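Local coordinates for ESAT-6-like protein MAB_3113 (PDB 4I0X), which is of unknown function but, as a WXG100-family ESAT-6-like protein, pairs with the MAB_3112 protein in a complex that is probably secreted, at residues Q36-S39 / R40-L44; Q60-K63 / E64-D67; M79-A82 / A83-H87. The protein carries 4 engineered substitutions. All blocks are in the same frame, centred on the assembly; numbering follows the deposited sequence.

Contact 1. Residues Q36-S39 / R40-L44; sequences QLES and RAQKL
Q36 and R40 run side by side along helix 11-47, one turn apart and pointing the same way, and both pack on F11 of the MAB_3112 chain. The Q36 amide and the R40 guanidinium are inclined by 29°, and NE2 of Q36 comes within 3.5 Å of NH1 of R40; both groups carry N-H there, so this is plain proximity. Lower down, R40 CG rests 3.4 Å from the carbonyl O of Q36. The charged end is spoken for outside this helix, in a salt bridge from R40 NH2 to E4 of the MAB_3112 chain.

A second pair, E38 and Q42, is also aligned. In Q42, chi1 (-101°) and chi2 (128°) together bring the amide back to the carbonyl O of E38, and OE1 lies 3.4 Å from CB of E38. That oxygen bonds to Y58, while E38 OE2 is bonded to W65.

Beneath them run the ordinary helical bonds, from A41 N to L37 O at 2.9 Å and from Q42 N to E38 O at 2.7 Å; K43 N to S39 O, at 3.4 Å, is weak.

The backbone thus carries the bonding along this turn, and the polar ends of E38, R40 and Q42 are spent on linking the helix to its hairpin partner and to the other subunit.

Contact 2. Residues Q60-K63 / E64-D67; sequences QAHK and EWMD. Engineered in segment 60-63: Q60 (natural residue Glu).
Helix 52-87 is the second arm of the WXG100 helical hairpin, and here two of its turns pack H62 against W65 and M66, and A61 against W65. The indole folds back along its own helix. Its CG sits between the backbone N and the carbonyl carbon (chi1 72°), which lays one ring face over the preceding turn: CA of H62 stands 3.8 Å from the centroid of the six-membered ring, close to the normal, a CH-pi contact over the face. Carbonyl O of A61 lies above that same face but toward the rim, and it also accepts the helical bond from W65 N at 2.9 Å. CZ3 of W65 also touches the methyl CB of A61 at 3.7 Å.

The H62 imidazole crosses the indole at about a right angle, planes at 76°, with CD2 of H62 3.7 Å from NE1 of W65. Farther along the helix, SD of M66 approaches CE1 of H62 at 3.7 Å, obliquely to the ring. On the solvent side K63 crosses D67 obliquely: CE of K63 is 3.2 Å from OD2 of D67, but NZ of K63 stays 4.5 Å from that oxygen, beyond a salt bridge.

W65 and H62 face helix 11-47, where E38 takes the indole N-H and L34 and L37 pack on the ring. A61, E64 and W65 also pack against the chain of MAB_3112, on its I66 and A62, placing the indole where the two subunits and both arms of the hairpin come together.

Contact 3. Residues M79-A82 / A83-H87; sequences MEEA and ARTAH
R84 leaves the helix with CG beside its own backbone N, and its turns at chi3 (-67°) and chi4 (-78°) double the chain back over E80 and E81. The guanidinium is thereby laid on the preceding turn, with CA of E81 over one of its faces, 3.5 Å from NH2 of R84. NH1 of R84 lies 3.6 Å from CB of E80, and CG of R84 is pressed to 3.2 Å from the carbonyl O of E80. The contact is therefore one of a flat cation on backbone and CB atoms. The carboxylates of E80 and E81 stand away from it, too far for salt bridges, although their charge may still steady the arginine; E80 instead pairs with R24.

The next residue, T85, has OG1 beside its backbone N and CG2 anti to it (chi1 -67°). This brings OG1 to 3.0 Å from the carbonyl O of E81, an oxygen that already receives the T85 N-H at 2.9 Å. Neighbouring helical bonds run from R84 N to E80 O and from A86 N to A82 O, each 2.9 Å long, so the turn is regular beneath these side chains.

Around this end of helix 52-87, M79, E80 and A83 look onto helix 11-47, meeting A23, T20 and I16, while H87 bonds to E17 and its ring meets that of F9. M79 and A82 pack on Y45, T85 on A41 and A86 on W37, all three of the chain of MAB_3112, so the hairpin's first helix and the partner subunit both bear on this segment.

Overall arrangement
From the N terminus, the chain runs through helix 11-47, turns, and comes back as helix 52-87. Contact 1 lies late on the first helix, contact 2 early on the second and contact 3 near the second's end. Each spans neighbouring turns of one helix, so none closes a long loop, and they follow in series without nesting or crossing. Contacts 1 and 2 touch across the hairpin, centres about 13 Å apart, tying the arms together near the connecting loop. Contact 3 lies beyond the chain's centre, about 36 Å from contact 1 and 29 Å from contact 2 between centres, where the second helix meets the start of the first. All three also border the MAB_3112 chain.

Contact 1. Residues Q36-S39 / R40-L44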
# COMPACT_ATOMS: atom_id res chain seq x y z
N GLN B 36 12.54 -2.54 0.62
CA GLN B 36 13.78 -2.23 -0.08
C GLN B 36 14.19 -0.78 0.23
O GLN B 36 15.36 -0.47 0.48
CB GLN B 36 13.61 -2.46 -1.59
CG GLN B 36 14.84 -2.10 -2.35
CD GLN B 36 14.78 -2.41 -3.85
OE1 GLN B 36 13.91 -3.16 -4.33
NE2 GLN B 36 15.71 -1.81 -4.60
N LEU B 37 13.21 0.10 0.23
CA LEU B 37 13.41 1.51 0.55
C LEU B 37 13.92 1.68 1.98
O LEU B 37 14.91 2.39 2.21
CB LEU B 37 12.10 2.26 0.36
CG LEU B 37 12.09 3.75 0.67
CD1 LEU B 37 13.27 4.42 0.02
CD2 LEU B 37 10.78 4.36 0.17
N GLU B 38 13.25 1.03 2.94
CA GLU B 38 13.64 1.14 4.35
C GLU B 38 15.06 0.64 4.55
O GLU B 38 15.85 1.25 5.27
CB GLU B 38 12.69 0.35 5.26
CG GLU B 38 11.27 0.85 5.30
CD GLU B 38 10.29 -0.08 6.06
OE1 GLU B 38 10.71 -1.18 6.51
OE2 GLU B 38 9.09 0.28 6.18
N SER B 39 15.37 -0.49 3.92
CA SER B 39 16.68 -1.10 4.04
C SER B 39 17.80 -0.16 3.54
O SER B 39 18.85 -0.03 4.19
CB SER B 39 16.67 -2.45 3.29
OG SER B 39 17.97 -2.91 3.01
N ARG B 40 17.59 0.50 2.41
CA ARG B 40 18.63 1.38 1.86
C ARG B 40 18.70 2.69 2.63
O ARG B 40 19.79 3.21 2.89
CB ARG B 40 18.41 1.63 0.37
CG ARG B 40 18.52 0.37 -0.42
CD ARG B 40 17.90 0.55 -1.77
NE ARG B 40 18.70 1.46 -2.58
CZ ARG B 40 18.38 1.81 -3.82
NH1 ARG B 40 17.28 1.32 -4.38
NH2 ARG B 40 19.16 2.67 -4.48
N ALA B 41 17.55 3.20 3.04
CA ALA B 41 17.52 4.45 3.80
C ALA B 41 18.06 4.28 5.21
O ALA B 41 18.76 5.16 5.73
CB ALA B 41 16.10 5.03 3.82
N GLN B 42 17.75 3.15 5.84
CA GLN B 42 18.17 2.93 7.22
C GLN B 42 19.68 2.80 7.29
O GLN B 42 20.29 3.20 8.29
CB GLN B 42 17.47 1.72 7.86
CG GLN B 42 16.31 2.13 8.79
CD GLN B 42 14.99 1.42 8.49
OE1 GLN B 42 14.04 2.02 7.95
NE2 GLN B 42 14.91 0.13 8.87
N LYS B 43 20.31 2.26 6.25
CA LYS B 43 21.78 2.30 6.20
C LYS B 43 22.26 3.74 6.36
O LYS B 43 23.25 3.99 7.08
CB LYS B 43 22.33 1.68 4.93
CG LYS B 43 22.10 0.18 4.85
CD LYS B 43 22.73 -0.45 3.60
CE LYS B 43 22.35 -1.93 3.48
NZ LYS B 43 22.97 -2.79 4.53
N LEU B 44 21.59 4.68 5.71
CA LEU B 44 22.08 6.07 5.73
C LEU B 44 21.93 6.70 7.12
O LEU B 44 22.77 7.48 7.54
CB LEU B 44 21.36 6.92 4.68
CG LEU B 44 21.55 6.39 3.25
CD1 LEU B 44 21.03 7.38 2.22
CD2 LEU B 44 23.02 6.06 2.99

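Contact 2. Residues Q60-K63 / E64-D67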
# COMPACT_ATOMS: atom_id res chain seq x y z
N GLN B 60 9.63 10.48 9.94
CA GLN B 60 8.22 10.86 9.84
C GLN B 60 7.53 10.10 8.73
O GLN B 60 6.45 9.58 8.94
CB GLN B 60 8.10 12.36 9.56
CG GLN B 60 6.85 13.00 10.09
CD GLN B 60 7.06 13.61 11.48
OE1 GLN B 60 8.07 14.26 11.75
NE2 GLN B 60 6.10 13.39 12.36
N ALA B 61 8.15 10.07 7.55
CA ALA B 61 7.58 9.40 6.39
C ALA B 61 7.48 7.91 6.70
O ALA B 61 6.47 7.30 6.44
CB ALA B 61 8.42 9.64 5.18
N HIS B 62 8.53 7.36 7.30
CA HIS B 62 8.57 5.95 7.63
C HIS B 62 7.48 5.53 8.65
O HIS B 62 6.85 4.48 8.52
CB HIS B 62 9.95 5.58 8.15
CG HIS B 62 10.02 4.21 8.75
ND1 HIS B 62 9.81 3.98 10.10
CD2 HIS B 62 10.21 3.00 8.19
CE1 HIS B 62 9.90 2.68 10.34
NE2 HIS B 62 10.14 2.07 9.19
N LYS B 63 7.25 6.37 9.63
CA LYS B 63 6.19 6.17 10.57
C LYS B 63 4.87 6.12 9.80
O LYS B 63 4.07 5.25 10.02
CB LYS B 63 6.20 7.25 11.65
CG LYS B 63 5.08 7.10 12.70
CD LYS B 63 5.07 5.71 13.36
CE LYS B 63 4.20 5.67 14.64
NZ LYS B 63 4.78 6.55 15.73
N GLU B 64 4.66 7.05 8.87
CA GLU B 64 3.38 7.11 8.17
C GLU B 64 3.17 5.87 7.33
O GLU B 64 2.10 5.25 7.36
CB GLU B 64 3.26 8.36 7.31
CG GLU B 64 3.16 9.61 8.11
CD GLU B 64 3.48 10.85 7.31
OE1 GLU B 64 3.70 11.93 7.93
OE2 GLU B 64 3.50 10.75 6.06
N TRP B 65 4.18 5.46 6.58
CA TRP B 65 3.93 4.34 5.70
C TRP B 65 3.86 3.00 6.39
O TRP B 65 3.21 2.10 5.89
CB TRP B 65 4.86 4.31 4.50
CG TRP B 65 6.28 3.94 4.68
CD1 TRP B 65 6.78 2.80 5.18
CD2 TRP B 65 7.39 4.71 4.23
NE1 TRP B 65 8.16 2.82 5.10
CE2 TRP B 65 8.55 3.99 4.52
CE3 TRP B 65 7.50 5.97 3.63
CZ2 TRP B 65 9.82 4.48 4.23
CZ3 TRP B 65 8.75 6.45 3.35
CH2 TRP B 65 9.89 5.71 3.64
N MET B 66 4.50 2.90 7.55
CA MET B 66 4.48 1.70 8.36
C MET B 66 3.09 1.54 8.96
O MET B 66 2.52 0.47 8.93
CB MET B 66 5.52 1.80 9.48
CG MET B 66 5.64 0.57 10.36
SD MET B 66 6.99 0.76 11.56
CE MET B 66 6.18 1.78 12.80
N ASP B 67 2.56 2.60 9.53
CA ASP B 67 1.23 2.49 10.11
C ASP B 67 0.25 2.25 8.99
O ASP B 67 -0.70 1.46 9.15
CB ASP B 67 0.86 3.75 10.89
CG ASP B 67 1.65 3.88 12.20
OD1 ASP B 67 2.16 2.84 12.68
OD2 ASP B 67 1.75 5.01 12.72

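Contact 3. Residues M79-A82 / A83-H87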
# COMPACT_ATOMS: atom_id res chain seq x y z
N MET B 79 -11.03 -8.42 3.60
CA MET B 79 -11.48 -8.78 2.27
C MET B 79 -11.37 -10.28 2.05
O MET B 79 -12.31 -10.92 1.56
CB MET B 79 -10.67 -8.03 1.23
CG MET B 79 -10.96 -6.56 1.18
SD MET B 79 -9.72 -5.59 0.26
CE MET B 79 -10.04 -6.15 -1.38
N GLU B 80 -10.24 -10.84 2.44
CA GLU B 80 -10.06 -12.28 2.38
C GLU B 80 -11.02 -13.08 3.22
O GLU B 80 -11.55 -14.06 2.74
CB GLU B 80 -8.61 -12.64 2.71
CG GLU B 80 -7.63 -12.10 1.67
CD GLU B 80 -6.17 -12.34 2.05
OE1 GLU B 80 -5.83 -12.23 3.25
OE2 GLU B 80 -5.37 -12.62 1.13
N GLU B 81 -11.28 -12.69 4.47
CA GLU B 81 -12.30 -13.37 5.28
C GLU B 81 -13.68 -13.28 4.61
O GLU B 81 -14.42 -14.25 4.58
CB GLU B 81 -12.37 -12.81 6.74
CG GLU B 81 -13.56 -13.31 7.56
CD GLU B 81 -13.95 -12.37 8.71
OE1 GLU B 81 -13.06 -11.73 9.30
OE2 GLU B 81 -15.16 -12.28 9.02
N ALA B 82 -14.01 -12.13 4.07
CA ALA B 82 -15.28 -11.97 3.38
C ALA B 82 -15.39 -12.87 2.13
O ALA B 82 -16.41 -13.49 1.87
CB ALA B 82 -15.47 -10.53 3.02
N ALA B 83 -14.32 -12.94 1.34
CA ALA B 83 -14.36 -13.74 0.13
C ALA B 83 -14.45 -15.21 0.50
O ALA B 83 -15.19 -15.99 -0.12
CB ALA B 83 -13.15 -13.49 -0.71
N ARG B 84 -13.73 -15.57 1.56
CA ARG B 84 -13.80 -16.94 2.08
C ARG B 84 -15.22 -17.26 2.46
O ARG B 84 -15.76 -18.33 2.10
CB ARG B 84 -12.91 -17.10 3.31
CG ARG B 84 -11.45 -17.21 2.99
CD ARG B 84 -10.71 -17.90 4.14
NE ARG B 84 -10.67 -17.13 5.39
CZ ARG B 84 -9.86 -16.09 5.62
NH1 ARG B 84 -9.03 -15.67 4.68
NH2 ARG B 84 -9.89 -15.46 6.79
N THR B 85 -15.85 -16.34 3.18
CA THR B 85 -17.23 -16.50 3.61
C THR B 85 -18.14 -16.70 2.42
O THR B 85 -19.04 -17.51 2.48
CB THR B 85 -17.76 -15.28 4.41
OG1 THR B 85 -17.06 -15.22 5.64
CG2 THR B 85 -19.23 -15.43 4.77
N ALA B 86 -17.91 -15.96 1.35
CA ALA B 86 -18.71 -16.09 0.15
C ALA B 86 -18.53 -17.48 -0.50
O ALA B 86 -19.50 -18.01 -1.03
CB ALA B 86 -18.40 -14.97 -0.84
N HIS B 87 -17.32 -18.06 -0.42
CA HIS B 87 -16.98 -19.36 -1.04
C HIS B 87 -17.43 -20.56 -0.21
O HIS B 87 -17.25 -21.68 -0.64
CB HIS B 87 -15.45 -19.54 -1.22
CG HIS B 87 -14.78 -18.52 -2.08
ND1 HIS B 87 -15.30 -18.10 -3.29
CD2 HIS B 87 -13.63 -17.83 -1.91
CE1 HIS B 87 -14.50 -17.19 -3.82
NE2 HIS B 87 -13.48 -17.01 -3.01